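Local coordinates for protein ralf, proline/betaine transporter (PDB 4D7Q) that probably promotes guanine-nucleotide exchange on small GTPases through the Sec7 domain of Legionella RalF, fused here to the capping domain of Rickettsia RalF, at residues Thr145-His153 and Leu189-Leu200; Phe239-Leu247 and Leu318-Phe326. The protein carries 2 engineered substitutions. All blocks are in the same frame, centred on the assembly; numbering follows the deposited sequence.

Contact 1: Thr145-His153 and Leu189-Leu200. Engineered in segment 189-200: Glu199 (natural residue Lys).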
loop_
_atom_site.group_PDB
_atom_site.type_symbol
_atom_site.label_atom_id
_atom_site.label_comp_id
_atom_site.label_asym_id
_atom_site.label_seq_id
_atom_site.Cartn_x
_atom_site.Cartn_y
_atom_site.Cartn_z
ATOM N N THR A 145 -13.988 -5.990 8.007
ATOM C CA THR A 145 -13.942 -7.419 7.688
ATOM C C THR A 145 -12.502 -7.928 7.776
ATOM O O THR A 145 -12.261 -8.962 8.385
ATOM C CB THR A 145 -14.603 -7.671 6.311
ATOM O OG1 THR A 145 -15.968 -7.258 6.348
ATOM C CG2 THR A 145 -14.492 -9.111 5.838
ATOM N N ILE A 146 -11.550 -7.182 7.197
ATOM C CA ILE A 146 -10.139 -7.552 7.234
ATOM C C ILE A 146 -9.646 -7.655 8.695
ATOM O O ILE A 146 -9.001 -8.641 9.072
ATOM C CB ILE A 146 -9.282 -6.521 6.451
ATOM C CG1 ILE A 146 -9.591 -6.538 4.927
ATOM C CG2 ILE A 146 -7.776 -6.793 6.709
ATOM C CD1 ILE A 146 -9.002 -5.224 4.143
ATOM N N MET A 147 -9.913 -6.597 9.485
ATOM C CA MET A 147 -9.460 -6.507 10.867
ATOM C C MET A 147 -10.082 -7.600 11.716
ATOM O O MET A 147 -9.349 -8.271 12.450
ATOM C CB MET A 147 -9.740 -5.120 11.467
ATOM C CG MET A 147 -9.377 -5.052 12.957
ATOM S SD MET A 147 -9.837 -3.502 13.731
ATOM C CE MET A 147 -11.552 -3.677 13.856
ATOM N N LEU A 148 -11.430 -7.762 11.635
ATOM C CA LEU A 148 -12.140 -8.803 12.384
ATOM C C LEU A 148 -11.672 -10.202 11.990
ATOM O O LEU A 148 -11.393 -11.031 12.871
ATOM C CB LEU A 148 -13.654 -8.665 12.253
ATOM C CG LEU A 148 -14.530 -9.664 13.077
ATOM C CD1 LEU A 148 -14.330 -9.489 14.608
ATOM C CD2 LEU A 148 -16.023 -9.511 12.716
ATOM N N ASN A 149 -11.580 -10.472 10.685
ATOM C CA ASN A 149 -11.115 -11.788 10.219
ATOM C C ASN A 149 -9.736 -12.134 10.762
ATOM O O ASN A 149 -9.552 -13.233 11.262
ATOM C CB ASN A 149 -11.169 -11.909 8.700
ATOM C CG ASN A 149 -10.746 -13.271 8.222
ATOM O OD1 ASN A 149 -9.576 -13.496 7.994
ATOM N ND2 ASN A 149 -11.668 -14.228 8.133
ATOM N N THR A 150 -8.797 -11.182 10.730
ATOM C CA THR A 150 -7.449 -11.378 11.239
ATOM C C THR A 150 -7.474 -11.784 12.728
ATOM O O THR A 150 -6.786 -12.727 13.127
ATOM C CB THR A 150 -6.578 -10.125 10.986
ATOM O OG1 THR A 150 -6.713 -9.692 9.634
ATOM C CG2 THR A 150 -5.111 -10.376 11.258
ATOM N N ASP A 151 -8.239 -11.055 13.544
ATOM C CA ASP A 151 -8.310 -11.342 14.978
ATOM C C ASP A 151 -9.044 -12.614 15.332
ATOM O O ASP A 151 -8.560 -13.352 16.192
ATOM C CB ASP A 151 -8.887 -10.140 15.744
ATOM C CG ASP A 151 -7.869 -9.040 15.979
ATOM O OD1 ASP A 151 -6.705 -9.191 15.521
ATOM O OD2 ASP A 151 -8.214 -8.053 16.653
ATOM N N LEU A 152 -10.213 -12.872 14.706
ATOM C CA LEU A 152 -11.020 -14.078 14.990
ATOM C C LEU A 152 -10.244 -15.365 14.738
ATOM O O LEU A 152 -10.438 -16.346 15.462
ATOM C CB LEU A 152 -12.344 -14.111 14.183
ATOM C CG LEU A 152 -13.496 -13.172 14.653
ATOM C CD1 LEU A 152 -14.771 -13.437 13.862
ATOM C CD2 LEU A 152 -13.874 -13.425 16.082
ATOM N N HIS A 153 -9.386 -15.350 13.700
ATOM C CA HIS A 153 -8.562 -16.478 13.272
ATOM C C HIS A 153 -7.184 -16.488 13.926
ATOM O O HIS A 153 -6.382 -17.349 13.612
ATOM C CB HIS A 153 -8.523 -16.590 11.734
ATOM C CG HIS A 153 -9.855 -16.948 11.174
ATOM N ND1 HIS A 153 -10.297 -18.260 11.157
ATOM C CD2 HIS A 153 -10.853 -16.143 10.742
ATOM C CE1 HIS A 153 -11.530 -18.219 10.695
ATOM N NE2 HIS A 153 -11.914 -16.965 10.428
ATOM N N LEU A 189 -22.492 -11.873 7.121
ATOM C CA LEU A 189 -21.168 -11.320 7.074
ATOM C C LEU A 189 -20.274 -11.900 8.165
ATOM O O LEU A 189 -19.247 -12.422 7.883
ATOM C CB LEU A 189 -21.213 -9.810 7.161
ATOM C CG LEU A 189 -19.868 -9.156 6.893
ATOM C CD1 LEU A 189 -19.819 -8.369 5.606
ATOM C CD2 LEU A 189 -19.484 -8.289 8.046
ATOM N N TYR A 190 -20.733 -11.821 9.400
ATOM C CA TYR A 190 -20.052 -12.412 10.524
ATOM C C TYR A 190 -19.787 -13.927 10.404
ATOM O O TYR A 190 -18.709 -14.354 10.646
ATOM C CB TYR A 190 -20.779 -12.094 11.813
ATOM C CG TYR A 190 -19.991 -12.395 13.049
ATOM C CD1 TYR A 190 -19.952 -13.661 13.582
ATOM C CD2 TYR A 190 -19.301 -11.406 13.686
ATOM C CE1 TYR A 190 -19.221 -13.934 14.703
ATOM C CE2 TYR A 190 -18.571 -11.664 14.814
ATOM C CZ TYR A 190 -18.538 -12.933 15.315
ATOM O OH TYR A 190 -17.833 -13.188 16.424
ATOM N N SER A 191 -20.801 -14.683 10.012
ATOM C CA SER A 191 -20.700 -16.127 9.796
ATOM C C SER A 191 -19.587 -16.476 8.793
ATOM O O SER A 191 -18.809 -17.385 9.046
ATOM C CB SER A 191 -22.042 -16.686 9.314
ATOM O OG SER A 191 -21.929 -18.085 9.108
ATOM N N GLU A 192 -19.484 -15.721 7.684
ATOM C CA GLU A 192 -18.463 -15.951 6.651
ATOM C C GLU A 192 -17.078 -15.529 7.105
ATOM O O GLU A 192 -16.099 -16.187 6.753
ATOM C CB GLU A 192 -18.825 -15.217 5.375
ATOM C CG GLU A 192 -20.083 -15.731 4.712
ATOM C CD GLU A 192 -20.350 -14.999 3.419
ATOM O OE1 GLU A 192 -19.491 -15.070 2.516
ATOM O OE2 GLU A 192 -21.376 -14.294 3.338
ATOM N N ILE A 193 -16.986 -14.447 7.887
ATOM C CA ILE A 193 -15.703 -13.992 8.464
ATOM C C ILE A 193 -15.169 -15.101 9.413
ATOM O O ILE A 193 -13.997 -15.498 9.333
ATOM C CB ILE A 193 -15.894 -12.625 9.204
ATOM C CG1 ILE A 193 -16.039 -11.471 8.192
ATOM C CG2 ILE A 193 -14.766 -12.350 10.176
ATOM C CD1 ILE A 193 -16.489 -10.087 8.844
ATOM N N LYS A 194 -16.055 -15.597 10.278
ATOM C CA LYS A 194 -15.747 -16.639 11.258
ATOM C C LYS A 194 -15.362 -18.003 10.641
ATOM O O LYS A 194 -14.479 -18.688 11.166
ATOM C CB LYS A 194 -16.886 -16.748 12.290
ATOM C CG LYS A 194 -16.426 -17.338 13.607
ATOM C CD LYS A 194 -17.565 -17.615 14.581
ATOM C CE LYS A 194 -17.154 -18.601 15.661
ATOM N NZ LYS A 194 -15.999 -18.128 16.481
ATOM N N ALA A 195 -15.986 -18.367 9.511
ATOM C CA ALA A 195 -15.769 -19.662 8.851
ATOM C C ALA A 195 -14.396 -19.909 8.264
ATOM O O ALA A 195 -13.935 -21.049 8.278
ATOM C CB ALA A 195 -16.824 -19.894 7.775
ATOM N N LYS A 196 -13.759 -18.868 7.710
ATOM C CA LYS A 196 -12.528 -19.060 6.985
ATOM C C LYS A 196 -11.516 -17.938 7.210
ATOM O O LYS A 196 -11.877 -16.769 7.042
ATOM C CB LYS A 196 -12.898 -19.176 5.479
ATOM C CG LYS A 196 -11.843 -19.822 4.583
ATOM C CD LYS A 196 -12.379 -20.038 3.157
ATOM C CE LYS A 196 -13.072 -21.376 2.989
ATOM N NZ LYS A 196 -13.656 -21.544 1.631
ATOM N N PRO A 197 -10.239 -18.268 7.509
ATOM C CA PRO A 197 -9.219 -17.206 7.626
ATOM C C PRO A 197 -8.876 -16.638 6.245
ATOM O O PRO A 197 -8.853 -17.388 5.268
ATOM C CB PRO A 197 -8.006 -17.944 8.212
ATOM C CG PRO A 197 -8.163 -19.374 7.796
ATOM C CD PRO A 197 -9.648 -19.621 7.681
ATOM N N PHE A 198 -8.594 -15.335 6.146
ATOM C CA PHE A 198 -8.209 -14.763 4.840
ATOM C C PHE A 198 -6.817 -15.230 4.443
ATOM O O PHE A 198 -6.540 -15.383 3.252
ATOM C CB PHE A 198 -8.235 -13.217 4.877
ATOM C CG PHE A 198 -9.576 -12.555 4.656
ATOM C CD1 PHE A 198 -10.765 -13.267 4.832
ATOM C CD2 PHE A 198 -9.653 -11.212 4.296
ATOM C CE1 PHE A 198 -11.998 -12.643 4.683
ATOM C CE2 PHE A 198 -10.894 -10.592 4.125
ATOM C CZ PHE A 198 -12.057 -11.321 4.295
ATOM N N GLU A 199 -5.939 -15.462 5.446
ATOM C CA GLU A 199 -4.539 -15.885 5.235
ATOM C C GLU A 199 -3.855 -14.930 4.260
ATOM O O GLU A 199 -3.260 -15.333 3.248
ATOM C CB GLU A 199 -4.425 -17.355 4.802
ATOM C CG GLU A 199 -5.135 -18.296 5.765
ATOM C CD GLU A 199 -4.741 -19.751 5.653
ATOM O OE1 GLU A 199 -4.818 -20.304 4.534
ATOM O OE2 GLU A 199 -4.426 -20.358 6.701
ATOM N N LEU A 200 -3.998 -13.671 4.606
ATOM C CA LEU A 200 -3.589 -12.562 3.793
ATOM C C LEU A 200 -2.032 -12.587 3.531
ATOM O O LEU A 200 -1.352 -12.935 4.464
ATOM C CB LEU A 200 -3.976 -11.220 4.392
ATOM C CG LEU A 200 -5.410 -10.825 4.122
ATOM C CD1 LEU A 200 -5.684 -9.366 4.353
ATOM C CD2 LEU A 200 -5.955 -11.309 2.802
HETATM O O HOH W 1 -13.298 -17.836 15.012
#
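The carbonyl oxygen of Ile193, in the last turns of helix 183-195, is approached by two side chains of the facing segment. His153 NE2 donates to Ile193 O at 2.8 Å, with the acceptor in the plane of the imidazole and an N-H...O angle of 155°; Asn149 ND2 adds a weak bond to the same oxygen. The stronger bond of the Asn149 amide nitrogen goes to Lys196 O, 2.8 Å from ND2 and close to the amide plane. At the other end of this amide, Asn149 OD1 accepts from Phe198 N at 2.8 Å. A chi1 of -178°, which turns CG away from the backbone N, carries the carboxamide to Lys196 O and Phe198 N; Asn149 CB itself lies over the face of the Phe198 ring in a CH-pi contact. One carboxamide thus holds the chain on both flanks of Pro197, just where it leaves the helix. Pro197 in turn lies over a face of the His153 ring, its CB 4.0 Å from the ring centroid. Next to these polar bonds the side chain of Ile193 fits as a knob into the hole formed by Thr145, Leu148, Asn149 and Leu152. Its CG2 lies 3.8 Å from Leu152 CD1, and the Tyr190 ring continues the apolar patch along Leu148 and Leu152. All of this belongs to the all-helical Sec7 part of the fusion: segments 145-152 (of helix 135-152) and 189-195 cross at -45°, their axes closest at 9.1 Å, while helix 93-102 packs against Thr145, Ile146 and Leu189, and helix 165-171 against Leu189 and Tyr190.

Contact 2: Phe239-Leu247 and Leu318-Phe326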
loop_
_atom_site.group_PDB
_atom_site.type_symbol
_atom_site.label_atom_id
_atom_site.label_comp_id
_atom_site.label_asym_id
_atom_site.label_seq_id
_atom_site.Cartn_x
_atom_site.Cartn_y
_atom_site.Cartn_z
ATOM N N PHE A 239 18.176 16.137 11.299
ATOM C CA PHE A 239 18.908 15.082 10.605
ATOM C C PHE A 239 20.427 15.305 10.639
ATOM O O PHE A 239 20.916 16.239 9.993
ATOM C CB PHE A 239 18.347 14.921 9.171
ATOM C CG PHE A 239 16.846 14.718 9.166
ATOM C CD1 PHE A 239 16.293 13.484 9.497
ATOM C CD2 PHE A 239 15.987 15.771 8.875
ATOM C CE1 PHE A 239 14.902 13.304 9.520
ATOM C CE2 PHE A 239 14.598 15.596 8.907
ATOM C CZ PHE A 239 14.063 14.361 9.234
ATOM N N PRO A 240 21.185 14.476 11.417
ATOM C CA PRO A 240 22.643 14.695 11.527
ATOM C C PRO A 240 23.451 14.720 10.226
ATOM O O PRO A 240 24.463 15.396 10.191
ATOM C CB PRO A 240 23.103 13.585 12.488
ATOM C CG PRO A 240 21.887 13.198 13.245
ATOM C CD PRO A 240 20.747 13.369 12.298
ATOM N N LYS A 241 23.007 14.023 9.156
ATOM C CA LYS A 241 23.732 14.015 7.874
ATOM C C LYS A 241 23.361 15.211 6.998
ATOM O O LYS A 241 23.939 15.393 5.922
ATOM C CB LYS A 241 23.511 12.693 7.105
ATOM C CG LYS A 241 23.829 11.419 7.892
ATOM C CD LYS A 241 25.321 11.234 8.164
ATOM C CE LYS A 241 25.597 9.869 8.745
ATOM N NZ LYS A 241 26.766 9.887 9.669
ATOM N N LEU A 242 22.422 16.001 7.478
ATOM C CA LEU A 242 21.922 17.140 6.754
ATOM C C LEU A 242 22.049 18.482 7.498
ATOM O O LEU A 242 21.390 19.438 7.168
ATOM C CB LEU A 242 20.478 16.870 6.333
ATOM C CG LEU A 242 20.248 15.756 5.315
ATOM C CD1 LEU A 242 18.776 15.441 5.182
ATOM C CD2 LEU A 242 20.818 16.102 3.955
ATOM N N GLN A 243 22.907 18.535 8.493
ATOM C CA GLN A 243 23.028 19.714 9.344
ATOM C C GLN A 243 23.604 21.009 8.708
ATOM O O GLN A 243 23.473 22.064 9.278
ATOM C CB GLN A 243 23.713 19.359 10.647
ATOM C CG GLN A 243 22.817 18.604 11.614
ATOM C CD GLN A 243 21.488 19.280 11.874
ATOM O OE1 GLN A 243 20.466 18.742 11.566
ATOM N NE2 GLN A 243 21.515 20.445 12.444
ATOM N N ASN A 244 24.187 20.906 7.522
ATOM C CA ASN A 244 24.651 22.063 6.759
ATOM C C ASN A 244 23.692 22.359 5.612
ATOM O O ASN A 244 23.959 23.266 4.823
ATOM C CB ASN A 244 26.075 21.836 6.216
ATOM C CG ASN A 244 27.144 22.063 7.256
ATOM O OD1 ASN A 244 27.353 23.187 7.729
ATOM N ND2 ASN A 244 27.829 20.998 7.647
ATOM N N ASN A 245 22.592 21.566 5.501
ATOM C CA ASN A 245 21.597 21.706 4.445
ATOM C C ASN A 245 20.422 22.538 4.909
ATOM O O ASN A 245 19.919 22.339 6.019
ATOM C CB ASN A 245 21.081 20.327 3.967
ATOM C CG ASN A 245 22.036 19.582 3.048
ATOM O OD1 ASN A 245 21.722 19.302 1.885
ATOM N ND2 ASN A 245 23.214 19.223 3.552
ATOM N N ASN A 246 19.948 23.425 4.036
ATOM C CA ASN A 246 18.780 24.256 4.291
ATOM C C ASN A 246 17.583 23.580 3.602
ATOM O O ASN A 246 17.351 23.744 2.399
ATOM C CB ASN A 246 19.035 25.702 3.840
ATOM C CG ASN A 246 20.214 26.327 4.552
ATOM O OD1 ASN A 246 20.449 26.101 5.747
ATOM N ND2 ASN A 246 20.984 27.129 3.835
ATOM N N LEU A 247 16.888 22.768 4.381
ATOM C CA LEU A 247 15.741 22.005 3.949
ATOM C C LEU A 247 14.420 22.742 4.030
ATOM O O LEU A 247 14.238 23.631 4.799
ATOM C CB LEU A 247 15.628 20.698 4.729
ATOM C CG LEU A 247 16.797 19.746 4.741
ATOM C CD1 LEU A 247 16.600 18.613 5.704
ATOM C CD2 LEU A 247 17.181 19.262 3.360
ATOM N N LEU A 318 19.303 12.329 -1.242
ATOM C CA LEU A 318 18.551 12.889 -0.115
ATOM C C LEU A 318 17.825 11.798 0.678
ATOM O O LEU A 318 17.924 11.805 1.912
ATOM C CB LEU A 318 17.578 14.001 -0.582
ATOM C CG LEU A 318 16.723 14.707 0.497
ATOM C CD1 LEU A 318 17.593 15.461 1.528
ATOM C CD2 LEU A 318 15.740 15.647 -0.135
ATOM N N ALA A 319 17.184 10.813 -0.013
ATOM C CA ALA A 319 16.510 9.707 0.683
ATOM C C ALA A 319 17.535 8.882 1.496
ATOM O O ALA A 319 17.277 8.616 2.668
ATOM C CB ALA A 319 15.739 8.821 -0.291
ATOM N N ALA A 320 18.743 8.607 0.928
ATOM C CA ALA A 320 19.804 7.893 1.662
ATOM C C ALA A 320 20.361 8.709 2.841
ATOM O O ALA A 320 20.647 8.114 3.878
ATOM C CB ALA A 320 20.929 7.471 0.731
ATOM N N GLN A 321 20.502 10.060 2.691
ATOM C CA GLN A 321 20.999 10.968 3.765
ATOM C C GLN A 321 20.037 10.993 4.947
ATOM O O GLN A 321 20.465 10.934 6.102
ATOM C CB GLN A 321 21.208 12.407 3.246
ATOM C CG GLN A 321 22.387 12.534 2.288
ATOM C CD GLN A 321 22.496 13.885 1.627
ATOM O OE1 GLN A 321 21.573 14.370 0.977
ATOM N NE2 GLN A 321 23.652 14.498 1.742
ATOM N N ILE A 322 18.735 11.099 4.646
ATOM C CA ILE A 322 17.654 11.107 5.639
ATOM C C ILE A 322 17.681 9.777 6.381
ATOM O O ILE A 322 17.665 9.773 7.617
ATOM C CB ILE A 322 16.283 11.353 4.959
ATOM C CG1 ILE A 322 16.181 12.821 4.454
ATOM C CG2 ILE A 322 15.103 10.988 5.922
ATOM C CD1 ILE A 322 15.060 13.087 3.400
ATOM N N THR A 323 17.751 8.654 5.620
ATOM C CA THR A 323 17.774 7.312 6.209
ATOM C C THR A 323 18.967 7.112 7.129
ATOM O O THR A 323 18.799 6.624 8.245
ATOM C CB THR A 323 17.685 6.212 5.144
ATOM O OG1 THR A 323 16.617 6.494 4.242
ATOM C CG2 THR A 323 17.427 4.875 5.760
ATOM N N ALA A 324 20.168 7.523 6.678
ATOM C CA ALA A 324 21.401 7.372 7.461
ATOM C C ALA A 324 21.436 8.287 8.692
ATOM O O ALA A 324 22.227 8.046 9.599
ATOM C CB ALA A 324 22.616 7.597 6.578
ATOM N N SER A 325 20.548 9.302 8.736
ATOM C CA SER A 325 20.408 10.252 9.838
ATOM C C SER A 325 19.717 9.628 11.047
ATOM O O SER A 325 19.894 10.110 12.162
ATOM C CB SER A 325 19.660 11.499 9.384
ATOM O OG SER A 325 20.468 12.305 8.545
ATOM N N PHE A 326 18.908 8.589 10.838
ATOM C CA PHE A 326 18.274 7.905 11.953
ATOM C C PHE A 326 19.348 7.056 12.612
ATOM O O PHE A 326 20.223 6.534 11.921
ATOM C CB PHE A 326 17.043 7.078 11.496
ATOM C CG PHE A 326 15.852 7.954 11.132
ATOM C CD1 PHE A 326 14.941 8.359 12.104
ATOM C CD2 PHE A 326 15.680 8.421 9.832
ATOM C CE1 PHE A 326 13.866 9.196 11.779
ATOM C CE2 PHE A 326 14.604 9.270 9.506
ATOM C CZ PHE A 326 13.700 9.643 10.479
#
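Leu242 projects from the loop 239-247 onto helix 313-325, and its branches divide the work. Its CB leads to CG, which stands 4.1 Å from Gln321 CB. Beyond CG the chain forks: CD1 enters the apolar side, 3.8 Å from both Leu318 CD1 and Ile322 CG1, whereas CD2 lies against the Gln321 amide, 3.5 Å from its OE1. The first torsion, chi1 -66°, sets CG anti to the carbonyl carbon and sends the fork across the Gln321 side chain at about a right angle. One turn further along the helix, Ser325 OG accepts from Lys241 N at 3.1 Å and donates to Gln321 O. The hydroxyl thereby relays the loop amide to a carbonyl of the helix. Ser325 CB meets the edge of the Phe239 ring, which also turns its rim toward the face of Phe326 in an offset edge-to-face pair, planes at 66°. The contact lies within the Rickettsia capping domain and fastens the loop before strand 248-252 to the end of helix 313-325. Its chemistry is mainly apolar, with a single serine hydroxyl, acting as acceptor for Lys241 N and donor to Gln321 O, setting the loop backbone against the helix.

The two contacts follow each other in series along the engineered fusion: contact 1, in the Sec7 part, closes before contact 2 opens in the capping part. Their centres are 43 Å apart, their nearest atoms about 26 Å apart, and they lie on opposite sides of the chain's centre. They share no helix or strand. Contact 1 joins helices 135-152 and 183-195 and the chain after them; contact 2 joins a loop to helix 313-325, which packs on strands 208-214 and 297-303 of the six-stranded antiparallel sheet. Contact 2 lies well within the capping part, whereas helix 135-152 also meets Arg290 and Trp291 of that part, a meeting of fused pieces that need not reflect a natural interface.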